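PDB 2NT2: protein phosphatase Slingshot homolog 2, which dephosphorylates phosphotyrosine, phosphoserine and phosphothreonine in proteins, activating the actin-depolymerizing factor cofilin and so regulating actin filament dynamics. Local coordinates for residues E16-L22 with F43-F48; L63-W67 with Q134-Y138; V92-S97 with T125-F131. The protein carries 1 engineered substitution. All coordinates share one frame; numbering follows the deposited sequence.

Contact 1 (E16-L22 with F43-F48); sequences EWNASNL and FFPGVF
Leu-22, Phe-43 and Phe-44 carry most of this contact, in which the end of helix 16-19 and the turn into helix 22-27 meet the loop between strands 30-35 and 49-52 of the catalytic domain. Phe-43 lays its ring against the helix end. Ser-20 CB sits over the centre of one face, 3.7 Å from the Phe-43 ring centroid and 11° off its normal, a CH-pi contact, while Ala-19 CB meets the same ring at its edge, 3.9 Å from Phe-43 CD2. Phe-44 is sandwiched: Phe-43 CB covers one face and Leu-22 CB the opposite one, displaced toward the rim, with 3.7 Å between Leu-22 CB and Phe-44 CZ. Leu-22 holds CG anti to the backbone N (chi1 169°), and its CD1 branch reaches past Phe-44 to Val-47 CG1, 3.8 Å away, and to the edge of the Phe-48 ring. The loop is also tied back on itself, Phe-44 O accepting from the backbone N of both Val-47 and Phe-48. Phe-48 also packs on Ile-33 of the central sheet, and Phe-44 N bonds to Tyr-50 OH. No hydrogen bond crosses between 16-22 and 43-48, so their fit rests on ring faces and edges and on aliphatic carbons.

Contact 2 (L63-W67 with Q134-Y138); sequences LLAYW and QLEEY
Two backbone N-H groups of the 63-67 turn converge on one side-chain oxygen, Gln-134 OE1. Leu-63 N donates at 2.9 Å to Gln-134 OE1, in the plane of the amide carbonyl though bent at the hydrogen (134°), and Leu-64 N adds a weak, straighter bond of 3.4 Å to Gln-134 OE1. The other end of the amide, NE2, donates to Thr-61 O, so both ends of the group are held and its rotation is fixed. The aromatic pair is T-shaped: the CD1 edge of Trp-67 stands over the centre of the Tyr-138 face, with planes at 62° and 4.2 Å between the centroids of the indole five-membered ring and the Tyr-138 ring. In this dual-specificity phosphatase fold, the pair joins the start of helix 67-79 to the C-terminal helix 129-143, and both rings also touch Ala-101 of helix 94-107. With chi1 near trans (-171°), Leu-64 reaches toward helix 129-143 and divides its branches, CD1 lying 3.3 Å from Tyr-138 CD1 and CD2 crossing the Glu-137 chain, 3.6 Å from Glu-137 CD. Leu-135 CD2 approaches Trp-67 CZ2 at 4.0 Å. A water bridges 2.5 Å from Tyr-138 OH and 3.2 Å from Trp-67 O.

Contact 3 (V92-S97 with T125-F131); sequences VSRSAS and TKPNPSF. With SO4 (sulfate ion), chain D.
A buried contact of mixed polar and apolar character fastens the phosphate-binding loop, where it enters helix 94-107, to the segment leading into helix 129-143. The loop is the P-loop of the protein-tyrosine phosphatase family; a sulfate occupies it, probably in the place of a substrate phosphate, hydrogen-bonded also to Met-90 N and to Ser-88, the engineered replacement at the position of the phosphocysteine intermediate. Val-92 N and Ser-93 N both donate to sulfate O4. Arg-94 grips the anion with its backbone N and its side chain: NE donates almost straight (177°) to sulfate O3 at 2.6 Å, and NH2 reaches sulfate O1 at 3.2 Å. The guanidinium meets the sulfate edge-on, its chain bent at chi3 (-76°) to bring that edge round, while NH1 bonds to Val-55 O and NH2 is salt-bridged to Glu-39. A methionine in place of Arg-94 would probably leave the anion without its side-chain counter-charge and Glu-39 without its mate. Across the segments, Lys-126 N donates to Val-92 O at 2.7 Å. Phe-131 presents its edge to the arginine, with CE1 3.5 Å from Arg-94 CG, while Asn-128 ND2, hydrogen-bonded to Asp-57, sits over the centre of the Phe-131 face. Asn-128 N-caps helix 129-143, its OD1 accepting from Phe-131 N. Ser-93 OG, also bonded to Asp-57, accepts from Asn-128 N at 2.9 Å.

How the contacts relate
Contact 3 is the buried one, set at the anion site; contacts 1 and 2 are only partly buried and lie on opposite sides of the chain's centre, their own centres 26 Å apart. Contacts 2 and 3 share helix 129-143 and touch directly: Leu-63 CD1 packs against Phe-131 CE1, and Trp-67 CH2 against Ser-97 CB. The C-terminal helix is thus held at its N-terminal end by the P-loop and further along by residues 63-67. Chemistry follows place: contact 1 is aromatic and aliphatic without a crossing hydrogen bond, contact 2 mixes an amide grip with ring packing, and contact 3 joins its segments through backbone N-H donors to a carbonyl and a serine oxygen, while its arginine and loop N-H groups hold the anion.

Contact 1 (E16-L22 with F43-F48)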
ATOM      1  N   GLU A  16      -7.391   8.271   3.103  1.00 10.95           N
ATOM      2  CA  GLU A  16      -7.473   8.660   4.506  1.00 14.06           C
ATOM      3  C   GLU A  16      -8.905   8.578   5.013  1.00 18.23           C
ATOM      4  O   GLU A  16      -9.137   8.283   6.186  1.00 19.57           O
ATOM      5  CB  GLU A  16      -6.921  10.071   4.722  1.00 11.56           C
ATOM      6  CG  GLU A  16      -7.663  11.167   3.977  1.00 13.73           C
ATOM      7  CD  GLU A  16      -7.458  12.526   4.620  1.00 20.19           C
ATOM      8  OE1 GLU A  16      -7.202  13.504   3.891  1.00 23.60           O
ATOM      9  OE2 GLU A  16      -7.548  12.614   5.861  1.00 21.42           O
ATOM     10  N   TRP A  17      -9.860   8.866   4.131  1.00 16.34           N
ATOM     11  CA  TRP A  17     -11.268   8.821   4.528  1.00 18.54           C
ATOM     12  C   TRP A  17     -11.737   7.391   4.732  1.00 19.46           C
ATOM     13  O   TRP A  17     -12.645   7.140   5.522  1.00 17.19           O
ATOM     14  CB  TRP A  17     -12.123   9.585   3.513  1.00 23.90           C
ATOM     15  CG  TRP A  17     -11.649  11.012   3.430  1.00 27.53           C
ATOM     16  CD1 TRP A  17     -11.912  12.016   4.315  1.00 24.66           C
ATOM     17  CD2 TRP A  17     -10.825  11.578   2.405  1.00 27.34           C
ATOM     18  NE1 TRP A  17     -11.304  13.175   3.903  1.00 24.09           N
ATOM     19  CE2 TRP A  17     -10.632  12.936   2.734  1.00 28.20           C
ATOM     20  CE3 TRP A  17     -10.237  11.074   1.243  1.00 30.84           C
ATOM     21  CZ2 TRP A  17      -9.870  13.792   1.939  1.00 33.17           C
ATOM     22  CZ3 TRP A  17      -9.482  11.924   0.456  1.00 37.40           C
ATOM     23  CH2 TRP A  17      -9.306  13.269   0.807  1.00 38.52           C
ATOM     24  N   ASN A  18     -11.074   6.446   4.073  1.00 15.06           N
ATOM     25  CA  ASN A  18     -11.272   5.031   4.361  1.00 12.43           C
ATOM     26  C   ASN A  18     -10.620   4.660   5.688  1.00 14.12           C
ATOM     27  O   ASN A  18     -11.129   3.834   6.443  1.00 19.36           O
ATOM     28  CB  ASN A  18     -10.705   4.154   3.246  1.00 11.09           C
ATOM     29  CG  ASN A  18     -11.405   4.329   1.917  1.00 18.61           C
ATOM     30  OD1 ASN A  18     -12.588   4.658   1.833  1.00 26.47           O
ATOM     31  ND2 ASN A  18     -10.668   4.119   0.832  1.00 15.86           N
ATOM     32  N   ALA A  19      -9.472   5.273   5.992  1.00  8.65           N
ATOM     33  CA  ALA A  19      -8.772   4.888   7.213  1.00 13.25           C
ATOM     34  C   ALA A  19      -9.467   5.434   8.458  1.00 17.79           C
ATOM     35  O   ALA A  19      -9.252   4.913   9.558  1.00 17.74           O
ATOM     36  CB  ALA A  19      -7.322   5.335   7.162  1.00 16.09           C
ATOM     37  N   SER A  20     -10.288   6.467   8.278  1.00 16.49           N
ATOM     38  CA  SER A  20     -11.058   7.038   9.380  1.00 15.88           C
ATOM     39  C   SER A  20     -12.447   6.416   9.518  1.00 20.90           C
ATOM     40  O   SER A  20     -13.220   6.816  10.397  1.00 20.81           O
ATOM     41  CB  SER A  20     -11.159   8.555   9.292  1.00  8.60           C
ATOM     42  OG  SER A  20     -11.726   9.077   8.118  1.00 25.65           O
ATOM     43  N   ASN A  21     -12.780   5.454   8.669  1.00 22.21           N
ATOM     44  CA  ASN A  21     -14.101   4.817   8.724  1.00 22.79           C
ATOM     45  C   ASN A  21     -14.043   3.490   9.467  1.00 17.99           C
ATOM     46  O   ASN A  21     -13.989   2.436   8.842  1.00 20.28           O
ATOM     47  CB  ASN A  21     -14.638   4.633   7.309  1.00 27.64           C
ATOM     48  CG  ASN A  21     -16.042   4.082   7.238  1.00 31.37           C
ATOM     49  OD1 ASN A  21     -16.491   3.353   8.118  1.00 25.62           O
ATOM     50  ND2 ASN A  21     -16.743   4.406   6.158  1.00 43.96           N
ATOM     51  N   LEU A  22     -14.048   3.548  10.791  1.00 18.84           N
ATOM     52  CA  LEU A  22     -13.769   2.412  11.661  1.00 26.25           C
ATOM     53  C   LEU A  22     -14.647   1.204  11.360  1.00 29.21           C
ATOM     54  O   LEU A  22     -14.156   0.098  11.129  1.00 19.17           O
ATOM     55  CB  LEU A  22     -13.920   2.821  13.125  1.00 31.75           C
ATOM     56  CG  LEU A  22     -13.913   1.738  14.199  1.00 34.23           C
ATOM     57  CD1 LEU A  22     -12.688   0.848  14.095  1.00 27.25           C
ATOM     58  CD2 LEU A  22     -13.979   2.361  15.589  1.00 28.20           C
ATOM     59  N   PHE A  43      -5.786   7.174  12.967  1.00 20.97           N
ATOM     60  CA  PHE A  43      -7.067   7.522  13.550  1.00 21.26           C
ATOM     61  C   PHE A  43      -7.452   6.670  14.743  1.00 26.40           C
ATOM     62  O   PHE A  43      -8.112   7.166  15.665  1.00 29.26           O
ATOM     63  CB  PHE A  43      -8.155   7.423  12.463  1.00 21.08           C
ATOM     64  CG  PHE A  43      -7.931   8.429  11.340  1.00 28.11           C
ATOM     65  CD1 PHE A  43      -8.035   9.789  11.580  1.00 26.75           C
ATOM     66  CD2 PHE A  43      -7.618   7.999  10.062  1.00 27.85           C
ATOM     67  CE1 PHE A  43      -7.833  10.709  10.568  1.00 20.39           C
ATOM     68  CE2 PHE A  43      -7.412   8.914   9.044  1.00 28.95           C
ATOM     69  CZ  PHE A  43      -7.516  10.270   9.297  1.00 23.21           C
ATOM     70  N   PHE A  44      -7.098   5.382  14.764  1.00 27.24           N
ATOM     71  CA  PHE A  44      -7.614   4.520  15.832  1.00 24.53           C
ATOM     72  C   PHE A  44      -6.534   3.733  16.551  1.00 27.69           C
ATOM     73  O   PHE A  44      -6.523   2.496  16.530  1.00 19.70           O
ATOM     74  CB  PHE A  44      -8.677   3.563  15.263  1.00 23.81           C
ATOM     75  CG  PHE A  44      -9.649   4.251  14.314  1.00 26.87           C
ATOM     76  CD1 PHE A  44      -9.558   4.068  12.944  1.00 23.88           C
ATOM     77  CD2 PHE A  44     -10.640   5.079  14.813  1.00 30.10           C
ATOM     78  CE1 PHE A  44     -10.437   4.700  12.084  1.00 24.05           C
ATOM     79  CE2 PHE A  44     -11.523   5.718  13.958  1.00 24.34           C
ATOM     80  CZ  PHE A  44     -11.419   5.531  12.593  1.00 23.93           C
ATOM     81  N   PRO A  45      -5.604   4.398  17.224  1.00 35.77           N
ATOM     82  CA  PRO A  45      -4.596   3.646  17.992  1.00 40.15           C
ATOM     83  C   PRO A  45      -5.258   2.930  19.165  1.00 45.29           C
ATOM     84  O   PRO A  45      -6.006   3.539  19.933  1.00 57.56           O
ATOM     85  CB  PRO A  45      -3.634   4.725  18.480  1.00 36.31           C
ATOM     86  CG  PRO A  45      -3.936   5.941  17.673  1.00 34.24           C
ATOM     87  CD  PRO A  45      -5.399   5.849  17.325  1.00 34.36           C
ATOM     88  N   GLY A  46      -5.013   1.631  19.307  1.00 45.32           N
ATOM     89  CA  GLY A  46      -5.712   0.856  20.327  1.00 46.37           C
ATOM     90  C   GLY A  46      -6.780  -0.036  19.717  1.00 46.54           C
ATOM     91  O   GLY A  46      -7.320  -0.931  20.370  1.00 42.22           O
ATOM     92  N   VAL A  47      -7.093   0.217  18.451  1.00 38.54           N
ATOM     93  CA  VAL A  47      -7.982  -0.637  17.675  1.00 28.94           C
ATOM     94  C   VAL A  47      -7.173  -1.404  16.636  1.00 27.07           C
ATOM     95  O   VAL A  47      -7.359  -2.606  16.441  1.00 29.35           O
ATOM     96  CB  VAL A  47      -9.087   0.170  16.968  1.00 27.80           C
ATOM     97  CG1 VAL A  47     -10.053  -0.760  16.247  1.00 20.13           C
ATOM     98  CG2 VAL A  47      -9.831   1.048  17.967  1.00 27.37           C
ATOM     99  N   PHE A  48      -6.273  -0.694  15.953  1.00 20.02           N
ATOM    100  CA  PHE A  48      -5.488  -1.320  14.900  1.00 19.63           C
ATOM    101  C   PHE A  48      -3.988  -1.175  15.124  1.00 22.82           C
ATOM    102  O   PHE A  48      -3.529  -0.187  15.692  1.00 26.80           O
ATOM    103  CB  PHE A  48      -5.860  -0.734  13.535  1.00 16.35           C
ATOM    104  CG  PHE A  48      -7.351  -0.699  13.252  1.00 15.35           C
ATOM    105  CD1 PHE A  48      -8.088   0.438  13.522  1.00 11.76           C
ATOM    106  CD2 PHE A  48      -8.000  -1.798  12.715  1.00 18.92           C
ATOM    107  CE1 PHE A  48      -9.446   0.484  13.254  1.00 12.57           C
ATOM    108  CE2 PHE A  48      -9.355  -1.765  12.446  1.00 16.98           C
ATOM    109  CZ  PHE A  48     -10.077  -0.620  12.717  1.00 16.46           C
TER

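Contact 2 (L63-W67 with Q134-Y138)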
ATOM      1  N   LEU A  63      10.512   6.030  -2.149  1.00 19.96           N
ATOM      2  CA  LEU A  63       9.667   4.990  -1.574  1.00 16.88           C
ATOM      3  C   LEU A  63      10.321   3.614  -1.678  1.00 12.30           C
ATOM      4  O   LEU A  63      10.105   2.736  -0.842  1.00 14.34           O
ATOM      5  CB  LEU A  63       8.318   4.960  -2.292  1.00 16.50           C
ATOM      6  CG  LEU A  63       7.124   5.588  -1.581  1.00 14.94           C
ATOM      7  CD1 LEU A  63       5.841   5.239  -2.328  1.00 14.78           C
ATOM      8  CD2 LEU A  63       7.070   5.140  -0.131  1.00  5.38           C
ATOM      9  N   LEU A  64      11.112   3.454  -2.727  1.00 12.71           N
ATOM     10  CA  LEU A  64      11.899   2.251  -2.953  1.00 16.89           C
ATOM     11  C   LEU A  64      12.604   1.796  -1.682  1.00 16.52           C
ATOM     12  O   LEU A  64      12.525   0.621  -1.308  1.00 18.59           O
ATOM     13  CB  LEU A  64      12.918   2.487  -4.069  1.00 19.97           C
ATOM     14  CG  LEU A  64      13.687   1.276  -4.594  1.00 22.78           C
ATOM     15  CD1 LEU A  64      12.855   0.010  -4.517  1.00 15.65           C
ATOM     16  CD2 LEU A  64      14.143   1.517  -6.027  1.00 22.75           C
ATOM     17  N   ALA A  65      13.264   2.720  -0.994  1.00  8.74           N
ATOM     18  CA  ALA A  65      13.938   2.397   0.256  1.00 16.85           C
ATOM     19  C   ALA A  65      13.005   1.821   1.309  1.00 22.45           C
ATOM     20  O   ALA A  65      13.454   1.218   2.287  1.00 19.98           O
ATOM     21  CB  ALA A  65      14.651   3.634   0.784  1.00 23.28           C
ATOM     22  N   TYR A  66      11.687   1.966   1.169  1.00 22.03           N
ATOM     23  CA  TYR A  66      10.792   1.490   2.218  1.00 17.13           C
ATOM     24  C   TYR A  66      10.006   0.241   1.837  1.00 19.82           C
ATOM     25  O   TYR A  66       9.187  -0.197   2.661  1.00 15.14           O
ATOM     26  CB  TYR A  66       9.778   2.570   2.586  1.00 19.52           C
ATOM     27  CG  TYR A  66      10.292   3.885   3.096  1.00 26.74           C
ATOM     28  CD1 TYR A  66      10.605   4.924   2.226  1.00 26.63           C
ATOM     29  CD2 TYR A  66      10.462   4.108   4.459  1.00 25.68           C
ATOM     30  CE1 TYR A  66      11.073   6.136   2.696  1.00 32.22           C
ATOM     31  CE2 TYR A  66      10.931   5.318   4.936  1.00 27.94           C
ATOM     32  CZ  TYR A  66      11.237   6.331   4.054  1.00 32.86           C
ATOM     33  OH  TYR A  66      11.705   7.536   4.531  1.00 37.53           O
ATOM     34  N   TRP A  67      10.161  -0.337   0.643  1.00 17.66           N
ATOM     35  CA  TRP A  67       9.212  -1.376   0.253  1.00 21.64           C
ATOM     36  C   TRP A  67       9.459  -2.697   0.994  1.00 20.69           C
ATOM     37  O   TRP A  67       8.528  -3.514   1.066  1.00 17.63           O
ATOM     38  CB  TRP A  67       9.070  -1.683  -1.195  1.00 15.58           C
ATOM     39  CG  TRP A  67       9.008  -0.770  -2.335  1.00 15.89           C
ATOM     40  CD1 TRP A  67       9.899  -0.894  -3.365  1.00 19.22           C
ATOM     41  CD2 TRP A  67       8.171   0.330  -2.706  1.00 15.73           C
ATOM     42  NE1 TRP A  67       9.676   0.052  -4.343  1.00 19.59           N
ATOM     43  CE2 TRP A  67       8.611   0.816  -3.949  1.00 15.83           C
ATOM     44  CE3 TRP A  67       7.083   0.942  -2.075  1.00 16.45           C
ATOM     45  CZ2 TRP A  67       8.006   1.895  -4.595  1.00 14.60           C
ATOM     46  CZ3 TRP A  67       6.489   2.010  -2.719  1.00 16.41           C
ATOM     47  CH2 TRP A  67       6.946   2.471  -3.956  1.00 17.11           C
ATOM     48  N   GLN A 134      10.759   4.434  -9.882  1.00 14.24           N
ATOM     49  CA  GLN A 134      11.281   3.592  -8.812  1.00 17.53           C
ATOM     50  C   GLN A 134      10.764   2.165  -8.877  1.00 15.40           C
ATOM     51  O   GLN A 134      11.486   1.228  -8.538  1.00 23.05           O
ATOM     52  CB  GLN A 134      10.946   4.211  -7.449  1.00 17.37           C
ATOM     53  CG  GLN A 134      11.861   5.368  -7.084  1.00 12.73           C
ATOM     54  CD  GLN A 134      11.229   6.332  -6.102  1.00 14.53           C
ATOM     55  OE1 GLN A 134      10.880   5.965  -4.979  1.00 18.97           O
ATOM     56  NE2 GLN A 134      11.091   7.577  -6.532  1.00 16.63           N
ATOM     57  N   LEU A 135       9.526   1.991  -9.316  1.00 15.02           N
ATOM     58  CA  LEU A 135       8.951   0.660  -9.485  1.00 17.65           C
ATOM     59  C   LEU A 135       9.673  -0.108 -10.587  1.00 21.09           C
ATOM     60  O   LEU A 135       9.914  -1.305 -10.449  1.00 18.14           O
ATOM     61  CB  LEU A 135       7.451   0.749  -9.780  1.00 15.51           C
ATOM     62  CG  LEU A 135       6.555   1.086  -8.582  1.00 15.21           C
ATOM     63  CD1 LEU A 135       5.188   1.557  -9.062  1.00 14.59           C
ATOM     64  CD2 LEU A 135       6.417  -0.094  -7.640  1.00  7.27           C
ATOM     65  N   GLU A 136      10.031   0.601 -11.654  1.00 25.88           N
ATOM     66  CA  GLU A 136      10.881   0.077 -12.711  1.00 23.96           C
ATOM     67  C   GLU A 136      12.241  -0.335 -12.147  1.00 19.77           C
ATOM     68  O   GLU A 136      12.789  -1.374 -12.502  1.00 18.27           O
ATOM     69  CB  GLU A 136      11.117   1.118 -13.799  1.00 26.55           C
ATOM     70  CG  GLU A 136       9.992   1.317 -14.790  1.00 31.46           C
ATOM     71  CD  GLU A 136      10.227   2.547 -15.660  1.00 31.88           C
ATOM     72  OE1 GLU A 136      11.399   2.977 -15.771  1.00 25.07           O
ATOM     73  OE2 GLU A 136       9.229   3.068 -16.206  1.00 25.39           O
ATOM     74  N   GLU A 137      12.789   0.509 -11.268  1.00 20.13           N
ATOM     75  CA  GLU A 137      14.030   0.118 -10.601  1.00 26.59           C
ATOM     76  C   GLU A 137      13.802  -1.165  -9.796  1.00 29.70           C
ATOM     77  O   GLU A 137      14.552  -2.127  -9.947  1.00 25.16           O
ATOM     78  CB  GLU A 137      14.559   1.230  -9.693  1.00 24.50           C
ATOM     79  CG  GLU A 137      15.935   0.937  -9.121  1.00 21.42           C
ATOM     80  CD  GLU A 137      16.628   2.130  -8.505  1.00 28.66           C
ATOM     81  OE1 GLU A 137      17.727   1.923  -7.934  1.00 17.82           O
ATOM     82  OE2 GLU A 137      16.090   3.255  -8.587  1.00 26.90           O
ATOM     83  N   TYR A 138      12.770  -1.139  -8.964  1.00 23.86           N
ATOM     84  CA  TYR A 138      12.444  -2.235  -8.057  1.00 16.64           C
ATOM     85  C   TYR A 138      12.428  -3.555  -8.820  1.00 15.84           C
ATOM     86  O   TYR A 138      13.034  -4.542  -8.407  1.00 23.96           O
ATOM     87  CB  TYR A 138      11.096  -1.981  -7.397  1.00 20.08           C
ATOM     88  CG  TYR A 138      10.746  -2.862  -6.227  1.00 17.70           C
ATOM     89  CD1 TYR A 138      11.633  -3.035  -5.179  1.00 19.78           C
ATOM     90  CD2 TYR A 138       9.523  -3.523  -6.164  1.00 11.13           C
ATOM     91  CE1 TYR A 138      11.332  -3.838  -4.097  1.00 22.39           C
ATOM     92  CE2 TYR A 138       9.207  -4.330  -5.083  1.00 18.39           C
ATOM     93  CZ  TYR A 138      10.114  -4.483  -4.055  1.00 19.56           C
ATOM     94  OH  TYR A 138       9.816  -5.279  -2.974  1.00 17.75           O
TER
HETATM   95  O   HOH W   1       7.706  -4.774  -1.748  1.00 23.44           O

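Contact 3 (V92-S97 with T125-F131)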
ATOM      1  N   VAL A  92      -3.823   6.938  -4.342  1.00 18.37           N
ATOM      2  CA  VAL A  92      -3.559   7.031  -5.774  1.00 16.48           C
ATOM      3  C   VAL A  92      -2.088   6.853  -6.108  1.00  8.76           C
ATOM      4  O   VAL A  92      -1.735   6.262  -7.128  1.00 14.51           O
ATOM      5  CB  VAL A  92      -4.049   8.405  -6.283  1.00 15.03           C
ATOM      6  CG1 VAL A  92      -3.213   8.906  -7.445  1.00 14.52           C
ATOM      7  CG2 VAL A  92      -5.523   8.314  -6.653  1.00 11.87           C
ATOM      8  N   SER A  93      -1.202   7.355  -5.256  1.00 10.64           N
ATOM      9  CA  SER A  93       0.225   7.384  -5.583  1.00 13.58           C
ATOM     10  C   SER A  93       1.088   6.674  -4.557  1.00 10.11           C
ATOM     11  O   SER A  93       1.688   5.624  -4.815  1.00 11.86           O
ATOM     12  CB  SER A  93       0.648   8.849  -5.744  1.00  9.82           C
ATOM     13  OG  SER A  93       1.990   8.969  -6.144  1.00 20.86           O
ATOM     14  N   ARG A  94       1.183   7.211  -3.344  1.00  9.56           N
ATOM     15  CA  ARG A  94       2.029   6.565  -2.337  1.00 15.39           C
ATOM     16  C   ARG A  94       1.526   5.169  -1.991  1.00 17.52           C
ATOM     17  O   ARG A  94       2.297   4.208  -1.904  1.00 12.56           O
ATOM     18  CB  ARG A  94       2.095   7.418  -1.072  1.00 16.34           C
ATOM     19  CG  ARG A  94       2.915   8.695  -1.209  1.00 17.07           C
ATOM     20  CD  ARG A  94       2.740   9.568   0.028  1.00 16.74           C
ATOM     21  NE  ARG A  94       1.446  10.247   0.035  1.00 13.41           N
ATOM     22  CZ  ARG A  94       1.041  11.076   0.985  1.00 11.39           C
ATOM     23  NH1 ARG A  94       1.814  11.347   2.025  1.00  7.03           N
ATOM     24  NH2 ARG A  94      -0.159  11.635   0.879  1.00  9.57           N
ATOM     25  N   SER A  95       0.221   5.045  -1.762  1.00 16.77           N
ATOM     26  CA  SER A  95      -0.373   3.765  -1.407  1.00  9.89           C
ATOM     27  C   SER A  95      -0.380   2.808  -2.598  1.00 13.05           C
ATOM     28  O   SER A  95      -0.009   1.647  -2.435  1.00 18.96           O
ATOM     29  CB  SER A  95      -1.785   3.951  -0.862  1.00  7.10           C
ATOM     30  OG  SER A  95      -2.567   4.807  -1.669  1.00 14.95           O
ATOM     31  N   ALA A  96      -0.796   3.310  -3.763  1.00 12.08           N
ATOM     32  CA  ALA A  96      -0.905   2.459  -4.948  1.00 12.94           C
ATOM     33  C   ALA A  96       0.448   1.850  -5.314  1.00 14.36           C
ATOM     34  O   ALA A  96       0.542   0.642  -5.520  1.00 10.37           O
ATOM     35  CB  ALA A  96      -1.490   3.202  -6.133  1.00 19.64           C
ATOM     36  N   SER A  97       1.473   2.696  -5.367  1.00 11.23           N
ATOM     37  CA  SER A  97       2.820   2.273  -5.701  1.00 14.50           C
ATOM     38  C   SER A  97       3.305   1.175  -4.760  1.00  9.79           C
ATOM     39  O   SER A  97       3.841   0.159  -5.197  1.00  9.10           O
ATOM     40  CB  SER A  97       3.791   3.457  -5.628  1.00 19.30           C
ATOM     41  OG  SER A  97       3.220   4.617  -6.199  1.00 38.28           O
ATOM     42  N   THR A 125      -5.782   4.658  -9.404  1.00 21.86           N
ATOM     43  CA  THR A 125      -4.364   4.431  -9.152  1.00 21.89           C
ATOM     44  C   THR A 125      -3.488   5.160 -10.167  1.00 24.41           C
ATOM     45  O   THR A 125      -3.643   5.025 -11.379  1.00 21.94           O
ATOM     46  CB  THR A 125      -3.980   2.940  -9.172  1.00 22.46           C
ATOM     47  OG1 THR A 125      -4.427   2.349 -10.396  1.00 44.97           O
ATOM     48  CG2 THR A 125      -4.664   2.204  -8.031  1.00  9.67           C
ATOM     49  N   LYS A 126      -2.538   5.920  -9.642  1.00 23.14           N
ATOM     50  CA  LYS A 126      -1.682   6.757 -10.477  1.00 24.21           C
ATOM     51  C   LYS A 126      -0.440   7.171  -9.696  1.00 19.59           C
ATOM     52  O   LYS A 126      -0.372   8.271  -9.150  1.00 19.93           O
ATOM     53  CB  LYS A 126      -2.461   7.982 -10.957  1.00 32.51           C
ATOM     54  CG  LYS A 126      -1.619   9.049 -11.634  1.00 42.71           C
ATOM     55  CD  LYS A 126      -2.444   9.863 -12.618  1.00 47.77           C
ATOM     56  CE  LYS A 126      -1.592  10.446 -13.731  1.00 52.21           C
ATOM     57  NZ  LYS A 126      -1.862   9.809 -15.050  1.00 43.06           N
ATOM     58  N   PRO A 127       0.530   6.267  -9.632  1.00 20.54           N
ATOM     59  CA  PRO A 127       1.800   6.594  -8.971  1.00 18.20           C
ATOM     60  C   PRO A 127       2.431   7.823  -9.611  1.00 18.34           C
ATOM     61  O   PRO A 127       2.339   8.030 -10.820  1.00 16.17           O
ATOM     62  CB  PRO A 127       2.643   5.342  -9.206  1.00 16.30           C
ATOM     63  CG  PRO A 127       1.642   4.242  -9.382  1.00 14.62           C
ATOM     64  CD  PRO A 127       0.505   4.881 -10.140  1.00 19.44           C
ATOM     65  N   ASN A 128       3.051   8.668  -8.785  1.00 13.77           N
ATOM     66  CA  ASN A 128       3.685   9.867  -9.354  1.00 19.13           C
ATOM     67  C   ASN A 128       4.901   9.450 -10.177  1.00 20.17           C
ATOM     68  O   ASN A 128       5.483   8.383  -9.945  1.00 16.95           O
ATOM     69  CB  ASN A 128       3.971  10.880  -8.272  1.00 20.86           C
ATOM     70  CG  ASN A 128       5.264  10.817  -7.512  1.00 27.03           C
ATOM     71  OD1 ASN A 128       6.334  10.451  -7.997  1.00 32.44           O
ATOM     72  ND2 ASN A 128       5.205  11.227  -6.240  1.00 31.72           N
ATOM     73  N   PRO A 129       5.271  10.265 -11.162  1.00 19.44           N
ATOM     74  CA  PRO A 129       6.262   9.875 -12.168  1.00 19.04           C
ATOM     75  C   PRO A 129       7.557   9.357 -11.552  1.00 21.24           C
ATOM     76  O   PRO A 129       8.161   8.415 -12.077  1.00 17.24           O
ATOM     77  CB  PRO A 129       6.542  11.182 -12.916  1.00 23.73           C
ATOM     78  CG  PRO A 129       5.286  11.972 -12.750  1.00 23.08           C
ATOM     79  CD  PRO A 129       4.777  11.639 -11.377  1.00 17.90           C
ATOM     80  N   SER A 130       7.981   9.966 -10.445  1.00 19.09           N
ATOM     81  CA  SER A 130       9.142   9.469  -9.706  1.00 18.10           C
ATOM     82  C   SER A 130       8.840   8.125  -9.061  1.00 18.19           C
ATOM     83  O   SER A 130       9.690   7.236  -8.976  1.00 19.53           O
ATOM     84  CB  SER A 130       9.582  10.476  -8.646  1.00 15.13           C
ATOM     85  OG  SER A 130      10.502   9.908  -7.736  1.00 22.34           O
ATOM     86  N   PHE A 131       7.595   7.932  -8.619  1.00 19.17           N
ATOM     87  CA  PHE A 131       7.262   6.624  -8.049  1.00 20.83           C
ATOM     88  C   PHE A 131       7.269   5.572  -9.147  1.00 21.57           C
ATOM     89  O   PHE A 131       7.675   4.431  -8.937  1.00 18.84           O
ATOM     90  CB  PHE A 131       5.920   6.673  -7.327  1.00 14.42           C
ATOM     91  CG  PHE A 131       5.985   7.456  -6.016  1.00 15.33           C
ATOM     92  CD1 PHE A 131       4.833   7.704  -5.281  1.00  9.51           C
ATOM     93  CD2 PHE A 131       7.197   7.927  -5.543  1.00 12.83           C
ATOM     94  CE1 PHE A 131       4.902   8.413  -4.099  1.00 10.90           C
ATOM     95  CE2 PHE A 131       7.274   8.637  -4.361  1.00 12.35           C
ATOM     96  CZ  PHE A 131       6.119   8.875  -3.634  1.00 10.83           C
TER
HETATM   97  S   SO4 D 101      -1.548   9.968  -2.334  1.00 19.17           S
HETATM   98  O1  SO4 D 101      -2.289  10.500  -1.201  1.00  8.35           O
HETATM   99  O2  SO4 D 101      -1.552  10.908  -3.453  1.00 17.74           O
HETATM  100  O3  SO4 D 101      -0.157   9.720  -1.942  1.00 19.04           O
HETATM  101  O4  SO4 D 101      -2.163   8.707  -2.760  1.00  9.64           O